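Local coordinates for uncharacterized protein (Staphylococcus aureus subsp. aureus, PDB 3H04), which is of unknown function but has the alpha/beta-hydrolase fold of the feruloyl-esterase-like family and is probably a serine hydrolase, at residues 16-21 with 87-92; 81-86 with 115-120. One frame throughout, in Å; residues are numbered along the deposited sequence.

Both contacts use helix 75-91, which packs against the mixed eight-stranded sheet of an alpha/beta-hydrolase fold. In contact 1 the last turn of that helix meets strand 15-21, the second strand from the sheet's edge; in contact 2 the turns just before it meet the end of helix 105-116 and the loop leading to strand 121-125. The centres lie about 11 Å apart. Along the chain the segments alternate, 16-21, 81-86, 87-92, 115-120, so the helix ties the early antiparallel strands to the central parallel part. A salt bridge from D87 OD1 to R117 NE (2.9 Å) joins the two contacts directly, and L16 packs on D81 and S85.

Contact 1. Residues 16-21 with 87-92; sequences LPYTII and DAIQSQ
Apolar packing between strand 16-21 and the end of helix 75-91 rests on Y18 and I89, whose side chains run antiparallel alongside one another. CG1 of I89 lies over one face of the Y18 ring, 4.0 Å from its centroid and only 15° off the ring normal, a CH-pi contact offset toward the rim; the branched aliphatic isoleucine suits a ring face. The ring reaches the helix because CG of Y18 takes the crowded position between the backbone N and carbonyl carbon (chi1 67°).

A methyl-amide contact adds to this: CD1 of I20, carried on the longer branch of the isoleucine, meets Q92 tip to tip, 3.8 Å from Q92 NE2.

The polar part is a single hydrogen bond: Y18 OH donates to Q92 OE1 at 3.1 Å, in the carbonyl plane. Q92 suits the place because its chain, with CG anti to the backbone N, runs extended back to the strand, its amide plane 67° from the ring. Within the sheet Y18 is backbone-bonded to Y6 of strand 4-9, whose ring lies nearly parallel to its own. A phenol thus serves both environments: its carbon face joins the packing between helix and sheet, while its hydroxyl is satisfied by the glutamine amide.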
# COMPACT_ATOMS: atom_id res chain seq x y z
N LEU A 16 -4.80 -4.40 16.23
CA LEU A 16 -4.22 -3.69 15.10
C LEU A 16 -4.34 -2.22 15.42
O LEU A 16 -5.45 -1.72 15.43
CB LEU A 16 -4.97 -3.94 13.78
CG LEU A 16 -4.90 -5.36 13.26
CD1 LEU A 16 -5.77 -5.48 12.00
CD2 LEU A 16 -3.42 -5.77 13.03
N PRO A 17 -3.22 -1.56 15.73
CA PRO A 17 -3.29 -0.13 16.02
C PRO A 17 -3.55 0.67 14.76
O PRO A 17 -3.22 0.21 13.66
CB PRO A 17 -1.87 0.21 16.54
CG PRO A 17 -0.98 -0.89 15.89
CD PRO A 17 -1.85 -2.12 15.91
N TYR A 18 -4.22 1.80 14.90
CA TYR A 18 -4.27 2.79 13.86
C TYR A 18 -4.27 4.17 14.50
O TYR A 18 -4.64 4.30 15.67
CB TYR A 18 -5.41 2.59 12.87
CG TYR A 18 -6.81 2.78 13.37
CD1 TYR A 18 -7.42 4.04 13.35
CD2 TYR A 18 -7.55 1.70 13.87
CE1 TYR A 18 -8.73 4.22 13.80
CE2 TYR A 18 -8.85 1.88 14.34
CZ TYR A 18 -9.42 3.14 14.28
OH TYR A 18 -10.69 3.28 14.69
N THR A 19 -3.74 5.14 13.76
CA THR A 19 -3.66 6.55 14.15
C THR A 19 -4.46 7.42 13.21
O THR A 19 -4.52 7.19 11.98
CB THR A 19 -2.21 7.10 14.16
OG1 THR A 19 -1.71 7.11 12.81
CG2 THR A 19 -1.32 6.23 15.01
N ILE A 20 -5.11 8.41 13.78
CA ILE A 20 -5.83 9.41 13.02
C ILE A 20 -5.16 10.73 13.30
O ILE A 20 -5.00 11.13 14.47
CB ILE A 20 -7.32 9.51 13.43
CG1 ILE A 20 -8.02 8.16 13.23
CG2 ILE A 20 -8.04 10.68 12.68
CD1 ILE A 20 -9.54 8.25 13.31
N ILE A 21 -4.75 11.41 12.23
CA ILE A 21 -4.32 12.80 12.31
C ILE A 21 -5.45 13.63 11.73
O ILE A 21 -5.83 13.41 10.57
CB ILE A 21 -3.05 13.05 11.46
CG1 ILE A 21 -1.84 12.36 12.08
CG2 ILE A 21 -2.82 14.61 11.30
CD1 ILE A 21 -0.78 11.95 11.08
N ASP A 87 -12.96 -1.23 8.01
CA ASP A 87 -14.38 -1.17 8.42
C ASP A 87 -14.59 -0.46 9.72
O ASP A 87 -15.60 0.24 9.90
CB ASP A 87 -15.01 -2.56 8.50
CG ASP A 87 -15.10 -3.22 7.15
OD1 ASP A 87 -15.11 -2.48 6.15
OD2 ASP A 87 -15.12 -4.49 7.09
N ALA A 88 -13.65 -0.64 10.63
CA ALA A 88 -13.67 0.10 11.88
C ALA A 88 -13.49 1.59 11.59
O ALA A 88 -14.16 2.41 12.17
CB ALA A 88 -12.61 -0.41 12.82
N ILE A 89 -12.61 1.93 10.66
CA ILE A 89 -12.43 3.35 10.29
C ILE A 89 -13.63 3.91 9.55
O ILE A 89 -14.10 5.00 9.89
CB ILE A 89 -11.12 3.59 9.46
CG1 ILE A 89 -9.90 3.20 10.28
CG2 ILE A 89 -11.02 5.09 8.96
CD1 ILE A 89 -8.68 2.61 9.41
N GLN A 90 -14.14 3.18 8.54
CA GLN A 90 -15.30 3.65 7.78
C GLN A 90 -16.51 3.92 8.69
O GLN A 90 -17.17 4.94 8.54
CB GLN A 90 -15.72 2.70 6.66
CG GLN A 90 -16.82 3.28 5.72
CD GLN A 90 -16.89 2.62 4.31
OE1 GLN A 90 -16.87 1.38 4.17
NE2 GLN A 90 -17.01 3.46 3.26
N SER A 91 -16.81 3.03 9.65
CA SER A 91 -17.97 3.27 10.52
C SER A 91 -17.84 4.61 11.27
O SER A 91 -18.84 5.27 11.54
CB SER A 91 -18.16 2.12 11.52
OG SER A 91 -17.05 2.05 12.37
N GLN A 92 -16.60 5.02 11.55
CA GLN A 92 -16.31 6.29 12.24
C GLN A 92 -16.43 7.56 11.36
O GLN A 92 -16.33 8.68 11.87
CB GLN A 92 -14.89 6.17 12.78
CG GLN A 92 -14.43 7.18 13.78
CD GLN A 92 -13.17 6.68 14.46
OE1 GLN A 92 -12.71 5.59 14.15
NE2 GLN A 92 -12.61 7.47 15.36

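Contact 2. Residues 81-86 with 115-120; sequences DVYASF and RDRDID
OD2 of D116 is gripped by two donors. Y83 OH gives it a very short hydrogen bond of 2.4 Å on the anti lone pair, and R115 NH2 a nearly straight one (3.1 Å, 170°) on the syn lone pair. R115 binds the carboxylate side-on, its NE reaching D116 OD1 at 2.9 Å from above the carboxylate plane, so an aspartate, with two oxygens on a short stem, can serve both partners. The positive guanidinium probably helps keep the carboxylate ionised. The Y83 ring, long enough to carry its hydroxyl across from the helix, stands 78° to the carboxylate plane.

Helix 105-116 ends here, and R117 is the first residue to leave helical geometry; the helix is the link of a beta-alpha-beta crossover between parallel strands 98-103 and 121-125, and helix 75-91 packs beside it. The flexible arginine bends at chi2: NH1 of R117 donates to the carbonyl O of D116 at 2.9 Å, and one guanidinium face lies over CG of Y83, the planes 61° apart. CG of R117 lies 3.9 Å from CE2 of F86. Deeper in, F86 brings CZ to 3.4 Å from CG2 of I119, whose branched apolar chain suits this spot beside T100 of strand 98-103.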
# COMPACT_ATOMS: atom_id res chain seq x y z
N ASP A 81 -6.95 -8.39 8.06
CA ASP A 81 -6.58 -7.28 8.96
C ASP A 81 -6.91 -5.92 8.34
O ASP A 81 -7.40 -5.01 8.99
CB ASP A 81 -5.05 -7.32 9.28
CG ASP A 81 -4.66 -8.42 10.30
OD1 ASP A 81 -5.55 -9.14 10.83
OD2 ASP A 81 -3.42 -8.56 10.58
N VAL A 82 -6.52 -5.74 7.08
CA VAL A 82 -6.77 -4.51 6.36
C VAL A 82 -8.29 -4.16 6.32
O VAL A 82 -8.70 -3.05 6.62
CB VAL A 82 -6.16 -4.61 4.92
CG1 VAL A 82 -6.71 -3.51 4.02
CG2 VAL A 82 -4.59 -4.59 5.01
N TYR A 83 -9.12 -5.14 5.98
CA TYR A 83 -10.56 -4.91 5.91
C TYR A 83 -11.19 -4.71 7.31
O TYR A 83 -12.12 -3.95 7.45
CB TYR A 83 -11.25 -6.06 5.16
CG TYR A 83 -11.00 -6.18 3.66
CD1 TYR A 83 -9.98 -5.50 3.01
CD2 TYR A 83 -11.80 -7.05 2.89
CE1 TYR A 83 -9.79 -5.64 1.61
CE2 TYR A 83 -11.60 -7.22 1.55
CZ TYR A 83 -10.62 -6.50 0.90
OH TYR A 83 -10.44 -6.68 -0.43
N ALA A 84 -10.66 -5.38 8.34
CA ALA A 84 -11.17 -5.17 9.71
C ALA A 84 -10.81 -3.74 10.14
O ALA A 84 -11.62 -3.05 10.71
CB ALA A 84 -10.61 -6.18 10.69
N SER A 85 -9.61 -3.26 9.78
CA SER A 85 -9.21 -1.91 10.15
C SER A 85 -9.99 -0.91 9.30
O SER A 85 -10.56 0.06 9.83
CB SER A 85 -7.69 -1.71 10.02
OG SER A 85 -6.99 -2.66 10.85
N PHE A 86 -10.05 -1.16 7.99
CA PHE A 86 -10.85 -0.30 7.14
C PHE A 86 -12.29 -0.13 7.64
O PHE A 86 -12.76 1.00 7.69
CB PHE A 86 -10.87 -0.71 5.67
CG PHE A 86 -11.63 0.27 4.81
CD1 PHE A 86 -11.06 1.49 4.48
CD2 PHE A 86 -12.94 0.02 4.45
CE1 PHE A 86 -11.75 2.43 3.70
CE2 PHE A 86 -13.66 0.98 3.68
CZ PHE A 86 -13.05 2.17 3.31
N ARG A 115 -12.22 -2.33 -4.59
CA ARG A 115 -13.09 -3.29 -5.26
C ARG A 115 -14.17 -3.82 -4.31
O ARG A 115 -15.30 -4.02 -4.71
CB ARG A 115 -12.25 -4.46 -5.82
CG ARG A 115 -13.05 -5.51 -6.60
CD ARG A 115 -12.27 -6.80 -6.78
NE ARG A 115 -11.89 -7.42 -5.51
CZ ARG A 115 -11.00 -8.38 -5.40
NH1 ARG A 115 -10.43 -8.88 -6.51
NH2 ARG A 115 -10.69 -8.88 -4.23
N ASP A 116 -13.81 -4.05 -3.04
CA ASP A 116 -14.67 -4.81 -2.12
C ASP A 116 -15.50 -3.96 -1.14
O ASP A 116 -16.24 -4.49 -0.32
CB ASP A 116 -13.81 -5.82 -1.34
CG ASP A 116 -13.22 -6.89 -2.25
OD1 ASP A 116 -13.77 -7.12 -3.35
OD2 ASP A 116 -12.23 -7.52 -1.87
N ARG A 117 -15.32 -2.65 -1.19
CA ARG A 117 -16.05 -1.73 -0.33
C ARG A 117 -16.43 -0.58 -1.24
O ARG A 117 -15.95 -0.53 -2.37
CB ARG A 117 -15.16 -1.22 0.77
CG ARG A 117 -14.67 -2.31 1.79
CD ARG A 117 -15.86 -2.85 2.56
NE ARG A 117 -15.49 -3.80 3.60
CZ ARG A 117 -15.34 -5.11 3.41
NH1 ARG A 117 -15.53 -5.64 2.20
NH2 ARG A 117 -15.01 -5.91 4.43
N ASP A 118 -17.23 0.35 -0.76
CA ASP A 118 -17.65 1.46 -1.57
C ASP A 118 -16.93 2.70 -1.08
O ASP A 118 -17.19 3.17 0.02
CB ASP A 118 -19.18 1.61 -1.48
CG ASP A 118 -19.91 0.50 -2.22
OD1 ASP A 118 -19.48 0.15 -3.37
OD2 ASP A 118 -20.87 -0.07 -1.64
N ILE A 119 -15.97 3.19 -1.86
CA ILE A 119 -15.18 4.38 -1.48
C ILE A 119 -15.17 5.40 -2.60
O ILE A 119 -15.60 5.11 -3.71
CB ILE A 119 -13.73 3.99 -1.07
CG1 ILE A 119 -12.87 3.60 -2.26
CG2 ILE A 119 -13.76 2.87 0.03
CD1 ILE A 119 -11.47 3.19 -1.88
N ASP A 120 -14.63 6.58 -2.35
CA ASP A 120 -14.74 7.70 -3.32
C ASP A 120 -13.55 7.90 -4.24
O ASP A 120 -13.62 8.64 -5.23
CB ASP A 120 -15.04 8.97 -2.53
CG ASP A 120 -16.29 8.80 -1.73
OD1 ASP A 120 -17.34 8.90 -2.34
OD2 ASP A 120 -16.25 8.47 -0.52